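Local coordinates for tRNA(Phe) 7-((3-amino-3-carboxypropyl)-4-demethylwyosine(37)-N(4))-methyltransferase 1 (Pyrococcus horikoshii, PDB 2IT2), which probably transfers a methyl group from S-adenosyl-L-methionine to N-4 of a wyosine precursor in tRNA(Phe), a step in making wyosine derivatives, at residues 53-58 with 77-82; 60-65 with 92-97; 99-104 with 155-160. All coordinates share one frame; numbering follows the deposited sequence.

Interaction 1: 53-58 with 77-82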
loop_
_atom_site.group_PDB
_atom_site.type_symbol
_atom_site.label_atom_id
_atom_site.label_comp_id
_atom_site.label_asym_id
_atom_site.label_seq_id
_atom_site.Cartn_x
_atom_site.Cartn_y
_atom_site.Cartn_z
ATOM N N SER B 53 0.277 5.252 -15.304
ATOM C CA SER B 53 -0.839 4.833 -14.438
ATOM C C SER B 53 -1.521 3.531 -14.924
ATOM O O SER B 53 -1.219 3.045 -16.012
ATOM C CB SER B 53 -1.882 5.955 -14.357
ATOM O OG SER B 53 -1.292 7.176 -13.928
ATOM N N CYS B 54 -2.434 2.980 -14.118
ATOM C CA CYS B 54 -3.160 1.742 -14.458
ATOM C C CYS B 54 -4.543 1.683 -13.776
ATOM O O CYS B 54 -4.735 2.292 -12.725
ATOM C CB CYS B 54 -2.311 0.524 -14.077
ATOM S SG CYS B 54 -1.761 0.476 -12.360
ATOM N N SER B 55 -5.494 0.943 -14.362
ATOM C CA SER B 55 -6.871 0.867 -13.837
ATOM C C SER B 55 -7.293 -0.321 -12.972
ATOM O O SER B 55 -8.492 -0.551 -12.787
ATOM C CB SER B 55 -7.877 0.975 -14.990
ATOM O OG SER B 55 -7.803 -0.162 -15.840
ATOM N N GLY B 56 -6.328 -1.061 -12.439
ATOM C CA GLY B 56 -6.648 -2.204 -11.597
ATOM C C GLY B 56 -6.367 -3.506 -12.315
ATOM O O GLY B 56 -6.483 -3.576 -13.530
ATOM N N ARG B 57 -6.006 -4.553 -11.582
ATOM C CA ARG B 57 -5.721 -5.803 -12.265
ATOM C C ARG B 57 -5.962 -7.073 -11.473
ATOM O O ARG B 57 -5.800 -7.107 -10.253
ATOM C CB ARG B 57 -4.271 -5.803 -12.746
ATOM C CG ARG B 57 -3.246 -5.939 -11.638
ATOM C CD ARG B 57 -1.861 -6.234 -12.216
ATOM N NE ARG B 57 -0.870 -6.570 -11.195
ATOM C CZ ARG B 57 -0.448 -5.735 -10.252
ATOM N NH1 ARG B 57 -0.926 -4.499 -10.186
ATOM N NH2 ARG B 57 0.459 -6.138 -9.371
ATOM N N ILE B 58 -6.370 -8.111 -12.193
ATOM C CA ILE B 58 -6.569 -9.436 -11.613
ATOM C C ILE B 58 -5.505 -10.241 -12.331
ATOM O O ILE B 58 -5.315 -10.098 -13.541
ATOM C CB ILE B 58 -7.973 -10.020 -11.917
ATOM C CG1 ILE B 58 -9.044 -9.162 -11.233
ATOM C CG2 ILE B 58 -8.054 -11.480 -11.427
ATOM C CD1 ILE B 58 -10.458 -9.475 -11.656
ATOM N N LYS B 77 -3.486 -12.146 -17.070
ATOM C CA LYS B 77 -3.500 -10.772 -16.564
ATOM C C LYS B 77 -4.686 -10.039 -17.181
ATOM O O LYS B 77 -4.793 -9.928 -18.401
ATOM C CB LYS B 77 -2.176 -10.070 -16.914
ATOM C CG LYS B 77 -2.002 -8.664 -16.331
ATOM C CD LYS B 77 -0.554 -8.172 -16.456
ATOM C CE LYS B 77 -0.079 -8.112 -17.901
ATOM N NZ LYS B 77 1.354 -7.699 -17.994
ATOM N N TRP B 78 -5.580 -9.540 -16.336
ATOM C CA TRP B 78 -6.767 -8.841 -16.797
ATOM C C TRP B 78 -6.977 -7.538 -16.029
ATOM O O TRP B 78 -6.768 -7.447 -14.827
ATOM C CB TRP B 78 -7.972 -9.754 -16.574
ATOM C CG TRP B 78 -7.706 -11.101 -17.121
ATOM C CD1 TRP B 78 -7.893 -11.522 -18.454
ATOM C CD2 TRP B 78 -7.301 -12.269 -16.369
ATOM N NE1 TRP B 78 -7.648 -12.849 -18.619
ATOM C CE2 TRP B 78 -7.270 -13.357 -17.277
ATOM C CE3 TRP B 78 -6.979 -12.484 -15.033
ATOM C CZ2 TRP B 78 -6.915 -14.618 -16.832
ATOM C CZ3 TRP B 78 -6.625 -13.747 -14.587
ATOM C CH2 TRP B 78 -6.599 -14.821 -15.495
ATOM N N HIS B 79 -7.360 -6.489 -16.779
ATOM C CA HIS B 79 -7.819 -5.325 -16.041
ATOM C C HIS B 79 -9.324 -5.131 -16.205
ATOM O O HIS B 79 -9.844 -4.023 -16.156
ATOM C CB HIS B 79 -7.074 -4.099 -16.572
ATOM C CG HIS B 79 -7.501 -3.827 -17.991
ATOM N ND1 HIS B 79 -8.714 -3.320 -18.320
ATOM C CD2 HIS B 79 -6.769 -4.023 -19.167
ATOM C CE1 HIS B 79 -8.710 -3.211 -19.663
ATOM N NE2 HIS B 79 -7.558 -3.626 -20.197
ATOM N N ARG B 80 -9.976 -6.295 -16.389
ATOM C CA ARG B 80 -11.427 -6.365 -16.382
ATOM C C ARG B 80 -11.918 -7.415 -15.390
ATOM O O ARG B 80 -11.174 -8.272 -14.933
ATOM C CB ARG B 80 -11.894 -6.724 -17.794
ATOM C CG ARG B 80 -11.943 -5.507 -18.717
ATOM C CD ARG B 80 -12.632 -5.823 -20.050
ATOM N NE ARG B 80 -12.541 -4.679 -20.961
ATOM C CZ ARG B 80 -11.525 -4.671 -21.844
ATOM N NH1 ARG B 80 -10.660 -5.671 -21.870
ATOM N NH2 ARG B 80 -11.399 -3.652 -22.699
ATOM N N GLU B 81 -13.217 -7.529 -15.144
ATOM C CA GLU B 81 -13.728 -8.664 -14.388
ATOM C C GLU B 81 -13.508 -9.908 -15.242
ATOM O O GLU B 81 -13.502 -9.835 -16.472
ATOM C CB GLU B 81 -15.212 -8.485 -14.099
ATOM C CG GLU B 81 -15.521 -7.220 -13.339
ATOM C CD GLU B 81 -16.998 -7.029 -13.117
ATOM O OE1 GLU B 81 -17.586 -7.785 -12.313
ATOM O OE2 GLU B 81 -17.568 -6.122 -13.758
ATOM N N VAL B 82 -13.338 -11.052 -14.590
ATOM C CA VAL B 82 -13.068 -12.291 -15.305
ATOM C C VAL B 82 -14.102 -13.393 -15.105
ATOM O O VAL B 82 -14.968 -13.324 -14.235
ATOM C CB VAL B 82 -11.677 -12.852 -14.907
ATOM C CG1 VAL B 82 -10.588 -11.829 -15.208
ATOM C CG2 VAL B 82 -11.671 -13.213 -13.423
#
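Two backbone hydrogen bonds join Ile58 and Trp78 as an antiparallel hydrogen-bonded pair. Ile58 N reaches Trp78 O at 2.7 Å and Trp78 N returns to Ile58 O at 2.9 Å. Weaker CA-H...O contacts extend the seam beyond this pair: Arg57 CA lies 3.2 Å from Trp78 O, and His79 CA lies 3.3 Å from Gly56 O. Gly56, at phi 107°, has a backbone conformation in which a CB would press on the preceding carbonyl O, which suits glycine.

The apolar contacts gather on the face that bears Ile58 and Trp78, whose side chains cross at about a right angle. In Ile58, chi1 of -65° sets CG1 beside the backbone N, which leaves Ile58 CG2 anti to N and 3.9 Å from Trp78 CE3. Ile58 CD1, on the other branch, lies 3.6 Å from Arg80 O and 4.3 Å from Val82 CG1. Val82 CG1 lies over one face of the indole, offset toward the rim. The beta-branch thus gives one methyl to the indole and another, through CG1, to Arg80 and Val82, and helix 167-194 adds Met181 against it.

Among outside partners, Lys185 NZ hydrogen-bonds both Ser55 O and His79 O, and Arg80 NH2 forms a salt bridge with Glu33. The whole is a beta hairpin of strands 48-63 and 73-78, where regular pairing stops at Ile58 and Trp78 while His79 still lies against Gly56 and Arg57.

Interaction 2: 60-65 with 92-97; sequences VMEMPH and KKHRSG
Glu62 holds CG between its backbone N and carbonyl carbon (chi1 51°), and its chain runs extended beyond CG to the loop 92-97; His94 sets CG anti to its backbone N (chi1 174°), from where the ring meets the carboxylate. The two side chains approach obliquely, with carboxylate and ring planes 88° apart.

One oxygen, Glu62 OE1, receives the bonds. His94 ND1 donates to Glu62 OE1 at 3.0 Å from the anti side, out of the carboxylate plane. Arg95 N approaches the syn lone pair of Glu62 OE1 at 3.2 Å, and Ser96 N adds a weak bond to Glu62 OE1 at 3.4 Å. Glutamate suits this place because a carboxylate oxygen can accept from several N-H groups, and the extended chain brings it to them.

Gly97, with positive phi, passes close by the strand, its C 3.7 Å from Met63 O, where a CB would collide with that carbonyl. Arg95 NH1 hydrogen-bonds both Lys92 O and His94 O. Two N-H groups and a third, weakly bound one, converging on one carboxylate oxygen, would probably stabilise its negative charge and tie the loop before strand 98-112 to strand 48-63.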
loop_
_atom_site.group_PDB
_atom_site.type_symbol
_atom_site.label_atom_id
_atom_site.label_comp_id
_atom_site.label_asym_id
_atom_site.label_seq_id
_atom_site.Cartn_x
_atom_site.Cartn_y
_atom_site.Cartn_z
ATOM N N VAL B 60 -3.088 -14.125 -12.493
ATOM C CA VAL B 60 -2.767 -15.472 -12.067
ATOM C C VAL B 60 -1.305 -15.504 -12.460
ATOM O O VAL B 60 -0.970 -15.444 -13.647
ATOM C CB VAL B 60 -3.525 -16.552 -12.837
ATOM C CG1 VAL B 60 -2.899 -17.901 -12.536
ATOM C CG2 VAL B 60 -4.988 -16.559 -12.419
HETATM N N MSE B 61 -0.429 -15.560 -11.470
HETATM C CA MSE B 61 0.993 -15.544 -11.753
HETATM C C MSE B 61 1.800 -16.441 -10.837
HETATM O O MSE B 61 1.374 -16.768 -9.730
HETATM C CB MSE B 61 1.510 -14.101 -11.685
HETATM C CG MSE B 61 1.220 -13.374 -10.383
HETATM SE SE MSE B 61 2.504 -13.753 -9.000
HETATM C CE MSE B 61 3.685 -12.245 -9.188
ATOM N N GLU B 62 2.958 -16.870 -11.325
ATOM C CA GLU B 62 3.829 -17.718 -10.531
ATOM C C GLU B 62 5.131 -17.005 -10.209
ATOM O O GLU B 62 5.712 -16.323 -11.052
ATOM C CB GLU B 62 4.120 -19.046 -11.241
ATOM C CG GLU B 62 4.611 -18.943 -12.667
ATOM C CD GLU B 62 4.929 -20.309 -13.269
ATOM O OE1 GLU B 62 4.100 -21.241 -13.137
ATOM O OE2 GLU B 62 6.008 -20.452 -13.881
HETATM N N MSE B 63 5.575 -17.156 -8.969
HETATM C CA MSE B 63 6.808 -16.531 -8.513
HETATM C C MSE B 63 7.466 -17.434 -7.478
HETATM O O MSE B 63 6.793 -18.236 -6.836
HETATM C CB MSE B 63 6.509 -15.150 -7.920
HETATM C CG MSE B 63 5.533 -15.139 -6.748
HETATM SE SE MSE B 63 5.054 -13.338 -6.219
HETATM C CE MSE B 63 3.220 -13.630 -5.710
ATOM N N PRO B 64 8.792 -17.318 -7.302
ATOM C CA PRO B 64 9.510 -18.150 -6.330
ATOM C C PRO B 64 8.953 -18.045 -4.917
ATOM O O PRO B 64 8.717 -19.056 -4.252
ATOM C CB PRO B 64 10.943 -17.638 -6.436
ATOM C CG PRO B 64 10.762 -16.198 -6.804
ATOM C CD PRO B 64 9.673 -16.272 -7.850
ATOM N N HIS B 65 8.751 -16.812 -4.465
ATOM C CA HIS B 65 8.210 -16.539 -3.142
ATOM C C HIS B 65 7.317 -15.307 -3.206
ATOM O O HIS B 65 7.554 -14.398 -3.999
ATOM C CB HIS B 65 9.341 -16.314 -2.139
ATOM C CG HIS B 65 10.274 -17.481 -2.017
ATOM N ND1 HIS B 65 11.138 -17.845 -3.019
ATOM C CD2 HIS B 65 10.447 -18.376 -1.015
ATOM C CE1 HIS B 65 11.815 -18.921 -2.644
ATOM N NE2 HIS B 65 11.413 -19.261 -1.435
ATOM N N LYS B 92 -4.055 -23.685 -15.933
ATOM C CA LYS B 92 -3.576 -24.847 -16.667
ATOM C C LYS B 92 -2.121 -24.726 -17.112
ATOM O O LYS B 92 -1.486 -25.731 -17.424
ATOM C CB LYS B 92 -4.460 -25.078 -17.892
ATOM C CG LYS B 92 -4.018 -26.231 -18.773
ATOM C CD LYS B 92 -4.875 -26.303 -20.021
ATOM C CE LYS B 92 -4.365 -27.373 -20.963
ATOM N NZ LYS B 92 -5.190 -27.457 -22.199
ATOM N N LYS B 93 -1.596 -23.503 -17.138
ATOM C CA LYS B 93 -0.217 -23.244 -17.563
ATOM C C LYS B 93 0.811 -23.269 -16.429
ATOM O O LYS B 93 2.008 -23.132 -16.671
ATOM C CB LYS B 93 -0.140 -21.883 -18.262
ATOM C CG LYS B 93 -1.057 -21.747 -19.460
ATOM C CD LYS B 93 -1.018 -20.337 -20.024
ATOM C CE LYS B 93 -1.960 -20.197 -21.211
ATOM N NZ LYS B 93 -1.973 -18.811 -21.750
ATOM N N HIS B 94 0.350 -23.439 -15.196
ATOM C CA HIS B 94 1.247 -23.444 -14.040
ATOM C C HIS B 94 2.236 -24.599 -14.047
ATOM O O HIS B 94 1.846 -25.749 -14.231
ATOM C CB HIS B 94 0.427 -23.480 -12.747
ATOM C CG HIS B 94 1.251 -23.627 -11.506
ATOM N ND1 HIS B 94 2.343 -22.822 -11.235
ATOM C CD2 HIS B 94 1.152 -24.477 -10.457
ATOM C CE1 HIS B 94 2.872 -23.174 -10.081
ATOM N NE2 HIS B 94 2.165 -24.178 -9.584
ATOM N N ARG B 95 3.511 -24.286 -13.821
ATOM C CA ARG B 95 4.549 -25.308 -13.814
ATOM C C ARG B 95 5.580 -25.192 -12.696
ATOM O O ARG B 95 6.078 -26.205 -12.198
ATOM C CB ARG B 95 5.258 -25.306 -15.167
ATOM C CG ARG B 95 4.357 -25.751 -16.288
ATOM C CD ARG B 95 4.106 -27.249 -16.222
ATOM N NE ARG B 95 3.340 -27.714 -17.376
ATOM C CZ ARG B 95 2.095 -27.339 -17.653
ATOM N NH1 ARG B 95 1.458 -26.486 -16.862
ATOM N NH2 ARG B 95 1.479 -27.829 -18.720
ATOM N N SER B 96 5.889 -23.967 -12.284
ATOM C CA SER B 96 6.902 -23.762 -11.253
ATOM C C SER B 96 6.636 -22.628 -10.276
ATOM O O SER B 96 5.929 -21.673 -10.592
ATOM C CB SER B 96 8.256 -23.519 -11.924
ATOM O OG SER B 96 9.274 -23.292 -10.965
ATOM N N GLY B 97 7.240 -22.741 -9.094
ATOM C CA GLY B 97 7.101 -21.729 -8.067
ATOM C C GLY B 97 5.725 -21.719 -7.448
ATOM O O GLY B 97 4.952 -22.658 -7.629
#

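Interaction 3: 99-104 with 155-160; sequences LWFLVR and VLLGEN
A classic beta bulge interrupts the antiparallel pairing of strands 98-112 and 153-159: Leu157 and Gly158 both face Leu99. Leu99 O takes a strong bond from Leu157 N at 2.7 Å and a weak one from Gly158 N at 3.5 Å, while Leu99 N donates to Gly158 O at 2.8 Å. Glycine, with phi near 174°, fits a nearly fully extended backbone here. Regular pairing resumes with Trp100 and Leu156, a non-hydrogen-bonded pair, and Phe101 and Val155 then exchange two hydrogen bonds.

The side chains divide between two faces. On one, Leu156 lies over Trp100: its CB is 4.1 Å from the centroid of the six-membered ring and 12° off the normal, a CH-pi contact. Leu156 CG, anti to the backbone N (chi1 -179°), carries CD1 over the same face nearer the rim, 3.8 Å from Trp100 CE2. Toward Leu99 and Phe101, Leu157 has two points of contact: its CB meets Leu99 CD2 at 3.8 Å, and its CD1 reaches Phe101 CB at 3.7 Å, also lying at the edge of the Phe101 ring.

Gln98 receives the indole N-H of Trp100, and Tyr169 of the second subunit hydrogen-bonds Leu156 O. Ile173 and Ile176 of that subunit pack on Leu156 and Trp100. Here the backbone polar groups pair across the strands while hydrocarbon and indole surfaces are buried, partly against the dimer partner.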
loop_
_atom_site.group_PDB
_atom_site.type_symbol
_atom_site.label_atom_id
_atom_site.label_comp_id
_atom_site.label_asym_id
_atom_site.label_seq_id
_atom_site.Cartn_x
_atom_site.Cartn_y
_atom_site.Cartn_z
ATOM N N LEU B 99 1.966 -20.478 -7.173
ATOM C CA LEU B 99 0.942 -19.959 -8.071
ATOM C C LEU B 99 -0.009 -19.094 -7.229
ATOM O O LEU B 99 -0.586 -19.550 -6.243
ATOM C CB LEU B 99 0.193 -21.111 -8.754
ATOM C CG LEU B 99 -0.899 -20.679 -9.741
ATOM C CD1 LEU B 99 -0.276 -19.917 -10.913
ATOM C CD2 LEU B 99 -1.672 -21.908 -10.236
ATOM N N TRP B 100 -0.137 -17.830 -7.607
ATOM C CA TRP B 100 -0.986 -16.895 -6.873
ATOM C C TRP B 100 -2.092 -16.258 -7.701
ATOM O O TRP B 100 -1.929 -16.018 -8.905
ATOM C CB TRP B 100 -0.142 -15.749 -6.290
ATOM C CG TRP B 100 0.753 -16.143 -5.147
ATOM C CD1 TRP B 100 2.019 -16.664 -5.230
ATOM C CD2 TRP B 100 0.425 -16.100 -3.753
ATOM N NE1 TRP B 100 2.493 -16.952 -3.971
ATOM C CE2 TRP B 100 1.538 -16.622 -3.047
ATOM C CE3 TRP B 100 -0.700 -15.681 -3.033
ATOM C CZ2 TRP B 100 1.555 -16.727 -1.650
ATOM C CZ3 TRP B 100 -0.682 -15.783 -1.643
ATOM C CH2 TRP B 100 0.441 -16.310 -0.969
ATOM N N PHE B 101 -3.220 -16.008 -7.050
ATOM C CA PHE B 101 -4.318 -15.302 -7.688
ATOM C C PHE B 101 -4.236 -13.947 -6.981
ATOM O O PHE B 101 -4.363 -13.870 -5.753
ATOM C CB PHE B 101 -5.658 -15.997 -7.410
ATOM C CG PHE B 101 -6.842 -15.302 -8.037
ATOM C CD1 PHE B 101 -7.418 -14.191 -7.420
ATOM C CD2 PHE B 101 -7.363 -15.744 -9.250
ATOM C CE1 PHE B 101 -8.489 -13.527 -8.002
ATOM C CE2 PHE B 101 -8.438 -15.084 -9.847
ATOM C CZ PHE B 101 -9.003 -13.978 -9.222
ATOM N N LEU B 102 -4.006 -12.882 -7.741
ATOM C CA LEU B 102 -3.858 -11.554 -7.154
ATOM C C LEU B 102 -4.858 -10.533 -7.682
ATOM O O LEU B 102 -5.256 -10.574 -8.852
ATOM C CB LEU B 102 -2.444 -11.000 -7.427
ATOM C CG LEU B 102 -1.234 -11.894 -7.113
ATOM C CD1 LEU B 102 0.053 -11.231 -7.598
ATOM C CD2 LEU B 102 -1.167 -12.168 -5.623
ATOM N N VAL B 103 -5.272 -9.638 -6.795
ATOM C CA VAL B 103 -6.132 -8.522 -7.168
ATOM C C VAL B 103 -5.404 -7.279 -6.652
ATOM O O VAL B 103 -5.033 -7.218 -5.474
ATOM C CB VAL B 103 -7.529 -8.589 -6.529
ATOM C CG1 VAL B 103 -8.313 -7.336 -6.890
ATOM C CG2 VAL B 103 -8.268 -9.797 -7.041
ATOM N N ARG B 104 -5.186 -6.306 -7.535
ATOM C CA ARG B 104 -4.494 -5.067 -7.173
ATOM C C ARG B 104 -5.264 -3.828 -7.606
ATOM O O ARG B 104 -5.865 -3.795 -8.680
ATOM C CB ARG B 104 -3.095 -5.029 -7.795
ATOM C CG ARG B 104 -2.160 -6.085 -7.244
ATOM C CD ARG B 104 -1.814 -5.801 -5.790
ATOM N NE ARG B 104 -0.842 -6.753 -5.257
ATOM C CZ ARG B 104 -1.157 -7.931 -4.729
ATOM N NH1 ARG B 104 -2.424 -8.305 -4.660
ATOM N NH2 ARG B 104 -0.200 -8.737 -4.277
ATOM N N VAL B 155 -4.305 -14.908 -2.958
ATOM C CA VAL B 155 -4.674 -16.288 -2.661
ATOM C C VAL B 155 -3.725 -17.275 -3.338
ATOM O O VAL B 155 -3.489 -17.219 -4.549
ATOM C CB VAL B 155 -6.113 -16.596 -3.117
ATOM C CG1 VAL B 155 -6.411 -18.070 -2.905
ATOM C CG2 VAL B 155 -7.103 -15.729 -2.342
ATOM N N LEU B 156 -3.177 -18.181 -2.539
ATOM C CA LEU B 156 -2.264 -19.202 -3.035
ATOM C C LEU B 156 -3.085 -20.280 -3.743
ATOM O O LEU B 156 -4.003 -20.844 -3.155
ATOM C CB LEU B 156 -1.502 -19.813 -1.867
ATOM C CG LEU B 156 -0.476 -20.899 -2.183
ATOM C CD1 LEU B 156 0.694 -20.353 -2.990
ATOM C CD2 LEU B 156 0.003 -21.461 -0.860
ATOM N N LEU B 157 -2.758 -20.565 -4.999
ATOM C CA LEU B 157 -3.503 -21.563 -5.773
ATOM C C LEU B 157 -2.776 -22.898 -5.899
ATOM O O LEU B 157 -3.400 -23.933 -6.137
ATOM C CB LEU B 157 -3.799 -21.027 -7.183
ATOM C CG LEU B 157 -4.629 -19.744 -7.305
ATOM C CD1 LEU B 157 -4.773 -19.353 -8.778
ATOM C CD2 LEU B 157 -6.000 -19.960 -6.653
ATOM N N GLY B 158 -1.463 -22.876 -5.731
ATOM C CA GLY B 158 -0.698 -24.103 -5.862
ATOM C C GLY B 158 0.781 -23.816 -5.778
ATOM O O GLY B 158 1.174 -22.673 -5.581
ATOM N N GLU B 159 1.594 -24.857 -5.922
ATOM C CA GLU B 159 3.047 -24.727 -5.859
ATOM C C GLU B 159 3.745 -25.794 -6.695
ATOM O O GLU B 159 3.405 -26.977 -6.624
ATOM C CB GLU B 159 3.536 -24.836 -4.413
ATOM C CG GLU B 159 2.915 -23.833 -3.465
ATOM C CD GLU B 159 3.576 -23.825 -2.101
ATOM O OE1 GLU B 159 3.856 -24.918 -1.558
ATOM O OE2 GLU B 159 3.810 -22.724 -1.562
ATOM N N ASN B 160 4.723 -25.354 -7.477
ATOM C CA ASN B 160 5.511 -26.225 -8.343
ATOM C C ASN B 160 4.711 -27.218 -9.186
ATOM O O ASN B 160 5.066 -28.395 -9.277
ATOM C CB ASN B 160 6.549 -26.974 -7.508
ATOM C CG ASN B 160 7.581 -26.046 -6.892
ATOM O OD1 ASN B 160 8.208 -25.237 -7.583
ATOM N ND2 ASN B 160 7.768 -26.164 -5.583
#

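All three lie on one antiparallel sheet in which strand 48-63 runs between strands 73-78 and 98-112. Interactions 1 and 2 share strand 48-63, with centres about 19 Å apart, and meet where Trp78 CH2 packs 3.9 Å from Val60 CG2. Interaction 1 joins interaction 3, about 16 Å away between centres, through Ile58 CG2 against Phe101 CZ at 3.5 Å and a probable hydrogen bond from Arg104 N to Arg57 O at 2.9 Å. Interactions 2 and 3 are closest, about 8 Å between centres, with probable hydrogen bonds from Trp100 N to Met61 O (2.8 Å) and from Asn160 N to Gly97 O (2.7 Å). Of the three, interaction 3 touches the second subunit.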